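Local coordinates for envelope glycoprotein (Bourbon virus, PDB 5ZKX), which probably mediates fusion of the viral and host membranes during entry, as a trimeric, gp64-like class III envelope glycoprotein captured here in its postfusion form, at residues Y51-C56 and V110-D115; I46-Y51 and A120-K125. All blocks are in the same frame, centred on the assembly; numbering follows the deposited sequence.

In the fold
Both interactions use strand 44-58 and share Y51, and their centres lie about 12 Å apart. The bond from CA to CB of Y51 points toward 110-115 in interaction 1 and away from 120-125 in interaction 2. Interaction 1 is partly buried, with one of its three touching residues buried, and rests on aromatic rings and a guanidinium. Interaction 2 is deeper, with three of four buried; it is a looser approach of a leucine methyl to main chain and of a phenol oxygen to a carboxylate, with E122 and K121 bonded to R142 and W141. The two loops, one on each side of strand 116-118 in the chain, thus meet strand 44-58 on different sides at Y51.

Interaction 1. Residues Y51-C56 and V110-D115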
ATOM      1  N   TYR A  51     -36.675 -14.426  -5.646  1.00 28.42           N
ATOM      2  CA  TYR A  51     -37.960 -14.240  -4.996  1.00 26.18           C
ATOM      3  C   TYR A  51     -38.046 -15.109  -3.751  1.00 24.18           C
ATOM      4  O   TYR A  51     -37.566 -16.247  -3.730  1.00 26.02           O
ATOM      5  CB  TYR A  51     -39.133 -14.537  -5.952  1.00 27.02           C
ATOM      6  CG  TYR A  51     -39.273 -15.972  -6.424  1.00 24.54           C
ATOM      7  CD1 TYR A  51     -39.958 -16.911  -5.664  1.00 23.55           C
ATOM      8  CD2 TYR A  51     -38.760 -16.375  -7.650  1.00 27.94           C
ATOM      9  CE1 TYR A  51     -40.102 -18.214  -6.095  1.00 23.93           C
ATOM     10  CE2 TYR A  51     -38.902 -17.679  -8.092  1.00 26.52           C
ATOM     11  CZ  TYR A  51     -39.577 -18.593  -7.308  1.00 27.37           C
ATOM     12  OH  TYR A  51     -39.723 -19.893  -7.735  1.00 25.70           O
ATOM     13  N   TRP A  52     -38.648 -14.548  -2.710  1.00 20.15           N
ATOM     14  CA  TRP A  52     -38.979 -15.289  -1.505  1.00 22.40           C
ATOM     15  C   TRP A  52     -40.421 -15.770  -1.604  1.00 26.52           C
ATOM     16  O   TRP A  52     -41.329 -14.973  -1.860  1.00 24.00           O
ATOM     17  CB  TRP A  52     -38.792 -14.404  -0.273  1.00 20.89           C
ATOM     18  CG  TRP A  52     -39.484 -14.910   0.942  1.00 23.56           C
ATOM     19  CD1 TRP A  52     -40.699 -14.510   1.422  1.00 20.66           C
ATOM     20  CD2 TRP A  52     -39.005 -15.914   1.844  1.00 22.67           C
ATOM     21  NE1 TRP A  52     -41.004 -15.205   2.567  1.00 21.51           N
ATOM     22  CE2 TRP A  52     -39.979 -16.073   2.846  1.00 21.15           C
ATOM     23  CE3 TRP A  52     -37.848 -16.697   1.898  1.00 24.29           C
ATOM     24  CZ2 TRP A  52     -39.831 -16.979   3.892  1.00 20.46           C
ATOM     25  CZ3 TRP A  52     -37.703 -17.596   2.937  1.00 21.90           C
ATOM     26  CH2 TRP A  52     -38.689 -17.730   3.918  1.00 21.85           C
ATOM     27  N   ARG A  53     -40.627 -17.072  -1.421  1.00 27.75           N
ATOM     28  CA  ARG A  53     -41.953 -17.670  -1.509  1.00 27.96           C
ATOM     29  C   ARG A  53     -42.283 -18.370  -0.200  1.00 26.20           C
ATOM     30  O   ARG A  53     -41.461 -19.125   0.325  1.00 26.79           O
ATOM     31  CB  ARG A  53     -42.041 -18.659  -2.674  1.00 32.38           C
ATOM     32  CG  ARG A  53     -43.318 -19.490  -2.685  1.00 30.65           C
ATOM     33  CD  ARG A  53     -43.100 -20.816  -3.389  1.00 31.75           C
ATOM     34  NE  ARG A  53     -43.084 -20.666  -4.840  1.00 29.66           N
ATOM     35  CZ  ARG A  53     -42.477 -21.508  -5.671  1.00 36.23           C
ATOM     36  NH1 ARG A  53     -41.828 -22.564  -5.195  1.00 32.58           N
ATOM     37  NH2 ARG A  53     -42.518 -21.294  -6.980  1.00 33.66           N
ATOM     38  N   SER A  54     -43.483 -18.117   0.321  1.00 28.76           N
ATOM     39  CA  SER A  54     -43.973 -18.775   1.531  1.00 27.93           C
ATOM     40  C   SER A  54     -45.372 -19.312   1.249  1.00 26.86           C
ATOM     41  O   SER A  54     -46.350 -18.560   1.274  1.00 33.81           O
ATOM     42  CB  SER A  54     -43.979 -17.824   2.723  1.00 29.32           C
ATOM     43  OG  SER A  54     -44.148 -18.547   3.932  1.00 27.34           O
ATOM     44  N   TYR A  55     -45.459 -20.612   0.989  1.00 26.60           N
ATOM     45  CA  TYR A  55     -46.714 -21.296   0.704  1.00 26.65           C
ATOM     46  C   TYR A  55     -47.080 -22.127   1.927  1.00 29.53           C
ATOM     47  O   TYR A  55     -46.468 -23.171   2.181  1.00 33.48           O
ATOM     48  CB  TYR A  55     -46.576 -22.170  -0.539  1.00 28.10           C
ATOM     49  CG  TYR A  55     -47.877 -22.717  -1.075  1.00 29.22           C
ATOM     50  CD1 TYR A  55     -48.818 -21.876  -1.657  1.00 33.23           C
ATOM     51  CD2 TYR A  55     -48.156 -24.076  -1.021  1.00 27.78           C
ATOM     52  CE1 TYR A  55     -50.003 -22.370  -2.160  1.00 31.78           C
ATOM     53  CE2 TYR A  55     -49.342 -24.580  -1.520  1.00 33.10           C
ATOM     54  CZ  TYR A  55     -50.261 -23.720  -2.090  1.00 34.30           C
ATOM     55  OH  TYR A  55     -51.444 -24.211  -2.592  1.00 40.39           O
ATOM     56  N   CYS A  56     -48.072 -21.669   2.680  1.00 27.64           N
ATOM     57  CA  CYS A  56     -48.477 -22.321   3.913  1.00 28.41           C
ATOM     58  C   CYS A  56     -49.878 -22.905   3.782  1.00 32.51           C
ATOM     59  O   CYS A  56     -50.686 -22.469   2.958  1.00 29.70           O
ATOM     60  CB  CYS A  56     -48.427 -21.337   5.085  1.00 26.71           C
ATOM     61  SG  CYS A  56     -46.842 -20.493   5.278  1.00 26.72           S
ATOM     62  N   VAL A 110     -47.369 -19.722 -10.781  1.00 44.77           N
ATOM     63  CA  VAL A 110     -48.070 -19.173 -11.937  1.00 42.69           C
ATOM     64  C   VAL A 110     -47.210 -19.109 -13.192  1.00 47.65           C
ATOM     65  O   VAL A 110     -47.763 -19.145 -14.310  1.00 53.98           O
ATOM     66  CB  VAL A 110     -48.643 -17.773 -11.588  1.00 40.21           C
ATOM     67  CG1 VAL A 110     -48.759 -16.858 -12.804  1.00 45.69           C
ATOM     68  CG2 VAL A 110     -49.998 -17.915 -10.909  1.00 37.93           C
ATOM     69  N   ASP A 111     -45.877 -19.126 -13.081  1.00 49.72           N
ATOM     70  CA  ASP A 111     -44.967 -18.750 -14.165  1.00 48.46           C
ATOM     71  C   ASP A 111     -45.216 -17.290 -14.557  1.00 51.86           C
ATOM     72  O   ASP A 111     -45.679 -16.959 -15.651  1.00 57.04           O
ATOM     73  CB  ASP A 111     -45.099 -19.704 -15.361  1.00 50.76           C
ATOM     74  CG  ASP A 111     -44.009 -19.509 -16.388  1.00 54.85           C
ATOM     75  OD1 ASP A 111     -42.826 -19.723 -16.050  1.00 56.46           O
ATOM     76  OD2 ASP A 111     -44.336 -19.148 -17.537  1.00 60.20           O
ATOM     77  N   TRP A 112     -44.885 -16.424 -13.594  1.00 38.94           N
ATOM     78  CA  TRP A 112     -45.446 -15.080 -13.511  1.00 39.24           C
ATOM     79  C   TRP A 112     -45.142 -14.197 -14.716  1.00 45.54           C
ATOM     80  O   TRP A 112     -45.822 -13.179 -14.891  1.00 53.96           O
ATOM     81  CB  TRP A 112     -44.947 -14.391 -12.243  1.00 35.22           C
ATOM     82  CG  TRP A 112     -45.195 -15.179 -10.995  1.00 34.56           C
ATOM     83  CD1 TRP A 112     -46.301 -15.127 -10.201  1.00 31.87           C
ATOM     84  CD2 TRP A 112     -44.316 -16.138 -10.395  1.00 32.34           C
ATOM     85  NE1 TRP A 112     -46.166 -15.993  -9.144  1.00 29.64           N
ATOM     86  CE2 TRP A 112     -44.955 -16.626  -9.240  1.00 32.74           C
ATOM     87  CE3 TRP A 112     -43.049 -16.630 -10.723  1.00 33.27           C
ATOM     88  CZ2 TRP A 112     -44.373 -17.584  -8.410  1.00 33.01           C
ATOM     89  CZ3 TRP A 112     -42.472 -17.579  -9.899  1.00 28.60           C
ATOM     90  CH2 TRP A 112     -43.133 -18.047  -8.757  1.00 27.65           C
ATOM     91  N   LYS A 113     -44.146 -14.536 -15.540  1.00 53.98           N
ATOM     92  CA  LYS A 113     -43.832 -13.748 -16.736  1.00 65.69           C
ATOM     93  C   LYS A 113     -43.509 -12.296 -16.361  1.00 59.57           C
ATOM     94  O   LYS A 113     -44.282 -11.369 -16.614  1.00 62.63           O
ATOM     95  CB  LYS A 113     -44.976 -13.816 -17.758  1.00 66.35           C
ATOM     96  CG  LYS A 113     -44.673 -14.664 -18.981  1.00 70.65           C
ATOM     97  CD  LYS A 113     -44.195 -16.054 -18.595  1.00 60.54           C
ATOM     98  CE  LYS A 113     -44.002 -16.923 -19.825  1.00 71.56           C
ATOM     99  NZ  LYS A 113     -45.280 -17.119 -20.562  1.00 71.43           N
ATOM    100  N   MET A 114     -42.354 -12.145 -15.712  1.00 51.41           N
ATOM    101  CA  MET A 114     -41.918 -10.913 -15.058  1.00 55.14           C
ATOM    102  C   MET A 114     -42.302  -9.662 -15.834  1.00 49.19           C
ATOM    103  O   MET A 114     -41.858  -9.455 -16.965  1.00 51.70           O
ATOM    104  CB  MET A 114     -40.399 -10.952 -14.880  1.00 52.02           C
ATOM    105  CG  MET A 114     -39.821 -12.344 -14.809  1.00 41.46           C
ATOM    106  SD  MET A 114     -40.194 -13.092 -13.221  1.00 54.48           S
ATOM    107  CE  MET A 114     -39.423 -14.702 -13.406  1.00 46.39           C
ATOM    108  N   ASP A 115     -43.110  -8.810 -15.202  1.00 35.56           N
ATOM    109  CA  ASP A 115     -43.538  -7.562 -15.814  1.00 32.63           C
ATOM    110  C   ASP A 115     -43.580  -6.399 -14.836  1.00 37.29           C
ATOM    111  O   ASP A 115     -43.997  -5.303 -15.229  1.00 40.54           O
ATOM    112  CB  ASP A 115     -44.921  -7.732 -16.466  1.00 36.55           C
ATOM    113  CG  ASP A 115     -45.930  -8.386 -15.538  1.00 44.79           C
ATOM    114  OD1 ASP A 115     -45.606  -8.592 -14.349  1.00 44.01           O
ATOM    115  OD2 ASP A 115     -47.046  -8.701 -16.001  1.00 45.83           O
TER
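W112 reaches Y51 and R53 with the far rim of its indole, the benzo edge. Its CB is directed at the strand, and chi1 of -54° sets CG beside the backbone N, opposite the carbonyl carbon. Along the five-membered ring, NE1 is tied back to the carbonyl O of I107, which helps fix the rotation of the indole; one ring face has the V110 backbone N above it. At the six-membered ring, W112 CZ3 lies 4.0 Å from Y51 CE2. The tip atom, W112 CH2, comes to 3.9 Å from Y51 CZ and sits over one face of the phenol ring, offset toward its rim. Centroids 5.1 Å apart and planes inclined at 65° identify an edge-to-face (T-shaped) pair. W112 CH2 also meets R53 NH2 at 3.8 Å, near the guanidinium plane and at its edge, with the two flat groups turned 39° apart. R53 in turn lays one guanidinium face over Y51 CE1, and its NE makes a weak hydrogen bond to C108 O. The result is an aromatic cluster, W112 edge-to-face with both Y51 and W141 of strand 134-148, that joins the irregular loop 110-115 to the antiparallel sheet of this gp64-family fold.

Interaction 2. Residues I46-Y51 and A120-K125; sequences IGYRAY and AKELEK
L123 meets the backbone of Y51 with one methyl branch: L123 CD2 stands 4.4 Å from Y51 C, where the two chains come nearest, with 7.0 Å between the CA of Y51 and the CA of L123. The side chain is directed at the strand, and chi1 of 67° holds CG between the backbone N and the carbonyl carbon and brings the CD2 branch to Y51. The CB of Y51 points away from 120-125, so it is main chain that meets the methyl. Farther back along the strand, Y48 leaves its CA obliquely but extends its phenol toward 120-125, where Y48 OH comes to 4.5 Å from E122 OE1, too far for a hydrogen bond. The E122 side chain starts off away from the strand and curls back through a chi2 of 52°, bringing its carboxylate back to the strand side, next to L123 N. There E122 OE2 accepts a weak bond from L123 N (3.2 Å) and pairs with R142 NE. K121 is bent too: K121 NZ returns to E122 O at 2.7 Å, well above the carbonyl plane, and also reaches W141 O. Each of these two side chains thus bonds both within the segment and to strand 134-148. Around the contact, L123 packs on L72 of strand 67-74 and on S140 and R142 of strand 134-148, while helix 422-437 adjoins Y48 through S430 and E122 through A433 and T437, and T437 OG1 hydrogen-bonds to L123 O, leaving the loop wedged between sheet and helix.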
ATOM      1  N   ILE A  46     -24.138  -6.330 -14.683  1.00 27.43           N
ATOM      2  CA  ILE A  46     -24.425  -7.321 -13.655  1.00 30.95           C
ATOM      3  C   ILE A  46     -25.871  -7.143 -13.226  1.00 28.92           C
ATOM      4  O   ILE A  46     -26.293  -6.027 -12.899  1.00 28.35           O
ATOM      5  CB  ILE A  46     -23.481  -7.191 -12.445  1.00 26.77           C
ATOM      6  CG1 ILE A  46     -22.023  -7.209 -12.897  1.00 30.39           C
ATOM      7  CG2 ILE A  46     -23.735  -8.315 -11.453  1.00 21.40           C
ATOM      8  CD1 ILE A  46     -21.043  -7.190 -11.750  1.00 30.39           C
ATOM      9  N   GLY A  47     -26.622  -8.230 -13.237  1.00 23.58           N
ATOM     10  CA  GLY A  47     -28.007  -8.203 -12.800  1.00 21.95           C
ATOM     11  C   GLY A  47     -28.323  -9.398 -11.934  1.00 21.77           C
ATOM     12  O   GLY A  47     -27.923 -10.522 -12.233  1.00 22.65           O
ATOM     13  N   TYR A  48     -29.036  -9.145 -10.844  1.00 21.06           N
ATOM     14  CA  TYR A  48     -29.492 -10.214  -9.973  1.00 22.58           C
ATOM     15  C   TYR A  48     -31.006 -10.152  -9.830  1.00 18.81           C
ATOM     16  O   TYR A  48     -31.627  -9.104 -10.020  1.00 18.96           O
ATOM     17  CB  TYR A  48     -28.819 -10.150  -8.594  1.00 19.31           C
ATOM     18  CG  TYR A  48     -29.210  -8.978  -7.728  1.00 16.90           C
ATOM     19  CD1 TYR A  48     -30.274  -9.067  -6.841  1.00 16.85           C
ATOM     20  CD2 TYR A  48     -28.495  -7.791  -7.770  1.00 19.46           C
ATOM     21  CE1 TYR A  48     -30.627  -8.003  -6.039  1.00 17.74           C
ATOM     22  CE2 TYR A  48     -28.839  -6.720  -6.968  1.00 15.90           C
ATOM     23  CZ  TYR A  48     -29.905  -6.832  -6.105  1.00 17.68           C
ATOM     24  OH  TYR A  48     -30.253  -5.772  -5.303  1.00 20.03           O
ATOM     25  N   ARG A  49     -31.589 -11.301  -9.505  1.00 22.59           N
ATOM     26  CA  ARG A  49     -33.019 -11.400  -9.269  1.00 23.20           C
ATOM     27  C   ARG A  49     -33.296 -12.666  -8.479  1.00 24.09           C
ATOM     28  O   ARG A  49     -32.703 -13.714  -8.747  1.00 23.58           O
ATOM     29  CB  ARG A  49     -33.815 -11.412 -10.578  1.00 26.31           C
ATOM     30  CG  ARG A  49     -35.303 -11.659 -10.384  1.00 23.90           C
ATOM     31  CD  ARG A  49     -36.067 -11.515 -11.684  1.00 27.72           C
ATOM     32  NE  ARG A  49     -35.602 -12.447 -12.706  1.00 24.35           N
ATOM     33  CZ  ARG A  49     -35.870 -12.314 -14.000  1.00 25.11           C
ATOM     34  NH1 ARG A  49     -36.596 -11.288 -14.419  1.00 21.21           N
ATOM     35  NH2 ARG A  49     -35.411 -13.202 -14.872  1.00 25.26           N
ATOM     36  N   ALA A  50     -34.193 -12.558  -7.503  1.00 26.51           N
ATOM     37  CA  ALA A  50     -34.644 -13.707  -6.733  1.00 26.94           C
ATOM     38  C   ALA A  50     -36.028 -13.395  -6.181  1.00 29.04           C
ATOM     39  O   ALA A  50     -36.500 -12.257  -6.235  1.00 24.79           O
ATOM     40  CB  ALA A  50     -33.668 -14.050  -5.604  1.00 22.93           C
ATOM     41  N   TYR A  51     -36.675 -14.426  -5.646  1.00 28.42           N
ATOM     42  CA  TYR A  51     -37.960 -14.240  -4.996  1.00 26.18           C
ATOM     43  C   TYR A  51     -38.046 -15.109  -3.751  1.00 24.18           C
ATOM     44  O   TYR A  51     -37.566 -16.247  -3.730  1.00 26.02           O
ATOM     45  CB  TYR A  51     -39.133 -14.537  -5.952  1.00 27.02           C
ATOM     46  CG  TYR A  51     -39.273 -15.972  -6.424  1.00 24.54           C
ATOM     47  CD1 TYR A  51     -39.958 -16.911  -5.664  1.00 23.55           C
ATOM     48  CD2 TYR A  51     -38.760 -16.375  -7.650  1.00 27.94           C
ATOM     49  CE1 TYR A  51     -40.102 -18.214  -6.095  1.00 23.93           C
ATOM     50  CE2 TYR A  51     -38.902 -17.679  -8.092  1.00 26.52           C
ATOM     51  CZ  TYR A  51     -39.577 -18.593  -7.308  1.00 27.37           C
ATOM     52  OH  TYR A  51     -39.723 -19.893  -7.735  1.00 25.70           O
ATOM     53  N   ALA A 120     -34.766  -0.288  -8.239  1.00 28.02           N
ATOM     54  CA  ALA A 120     -34.136  -1.170  -7.268  1.00 25.87           C
ATOM     55  C   ALA A 120     -35.232  -1.721  -6.369  1.00 24.92           C
ATOM     56  O   ALA A 120     -36.189  -1.012  -6.049  1.00 27.26           O
ATOM     57  CB  ALA A 120     -33.071  -0.444  -6.443  1.00 25.43           C
ATOM     58  N   LYS A 121     -35.093  -2.983  -5.970  1.00 19.42           N
ATOM     59  CA  LYS A 121     -36.165  -3.674  -5.258  1.00 19.59           C
ATOM     60  C   LYS A 121     -35.567  -4.726  -4.340  1.00 20.25           C
ATOM     61  O   LYS A 121     -34.866  -5.627  -4.806  1.00 19.29           O
ATOM     62  CB  LYS A 121     -37.139  -4.319  -6.248  1.00 24.39           C
ATOM     63  CG  LYS A 121     -38.206  -5.192  -5.609  1.00 22.24           C
ATOM     64  CD  LYS A 121     -39.176  -4.364  -4.785  1.00 20.13           C
ATOM     65  CE  LYS A 121     -40.253  -5.239  -4.174  1.00 22.09           C
ATOM     66  NZ  LYS A 121     -39.670  -6.290  -3.294  1.00 22.71           N
ATOM     67  N   GLU A 122     -35.845  -4.613  -3.045  1.00 23.18           N
ATOM     68  CA  GLU A 122     -35.459  -5.612  -2.061  1.00 23.45           C
ATOM     69  C   GLU A 122     -36.697  -6.370  -1.601  1.00 24.76           C
ATOM     70  O   GLU A 122     -37.775  -5.787  -1.463  1.00 25.83           O
ATOM     71  CB  GLU A 122     -34.761  -4.970  -0.858  1.00 24.77           C
ATOM     72  CG  GLU A 122     -34.084  -5.972   0.061  1.00 17.71           C
ATOM     73  CD  GLU A 122     -33.158  -6.909  -0.692  1.00 24.96           C
ATOM     74  OE1 GLU A 122     -32.174  -6.423  -1.290  1.00 30.74           O
ATOM     75  OE2 GLU A 122     -33.417  -8.128  -0.698  1.00 23.70           O
ATOM     76  N   LEU A 123     -36.539  -7.671  -1.370  1.00 23.92           N
ATOM     77  CA  LEU A 123     -37.677  -8.484  -0.978  1.00 24.19           C
ATOM     78  C   LEU A 123     -37.942  -8.350   0.516  1.00 24.78           C
ATOM     79  O   LEU A 123     -37.075  -7.948   1.298  1.00 23.71           O
ATOM     80  CB  LEU A 123     -37.457  -9.953  -1.354  1.00 23.75           C
ATOM     81  CG  LEU A 123     -36.372 -10.787  -0.665  1.00 21.10           C
ATOM     82  CD1 LEU A 123     -36.878 -11.427   0.616  1.00 21.37           C
ATOM     83  CD2 LEU A 123     -35.883 -11.860  -1.614  1.00 16.96           C
ATOM     84  N   GLU A 124     -39.167  -8.690   0.909  1.00 30.25           N
ATOM     85  CA  GLU A 124     -39.549  -8.769   2.311  1.00 29.69           C
ATOM     86  C   GLU A 124     -39.829 -10.221   2.666  1.00 32.26           C
ATOM     87  O   GLU A 124     -40.552 -10.915   1.944  1.00 30.78           O
ATOM     88  CB  GLU A 124     -40.772  -7.904   2.612  1.00 36.68           C
ATOM     89  CG  GLU A 124     -41.130  -7.867   4.093  1.00 38.55           C
ATOM     90  CD  GLU A 124     -42.216  -6.862   4.410  1.00 43.24           C
ATOM     91  OE1 GLU A 124     -42.045  -6.080   5.369  1.00 49.55           O
ATOM     92  OE2 GLU A 124     -43.242  -6.852   3.701  1.00 48.32           O
ATOM     93  N   LYS A 125     -39.247 -10.677   3.775  1.00 26.25           N
ATOM     94  CA  LYS A 125     -39.379 -12.064   4.216  1.00 24.76           C
ATOM     95  C   LYS A 125     -40.607 -12.176   5.115  1.00 26.92           C
ATOM     96  O   LYS A 125     -40.520 -12.199   6.344  1.00 28.34           O
ATOM     97  CB  LYS A 125     -38.109 -12.510   4.928  1.00 24.75           C
ATOM     98  CG  LYS A 125     -38.095 -13.963   5.358  1.00 24.93           C
ATOM     99  CD  LYS A 125     -37.067 -14.178   6.447  1.00 20.58           C
ATOM    100  CE  LYS A 125     -36.970 -15.637   6.839  1.00 21.52           C
ATOM    101  NZ  LYS A 125     -35.995 -15.828   7.951  1.00 25.85           N
TER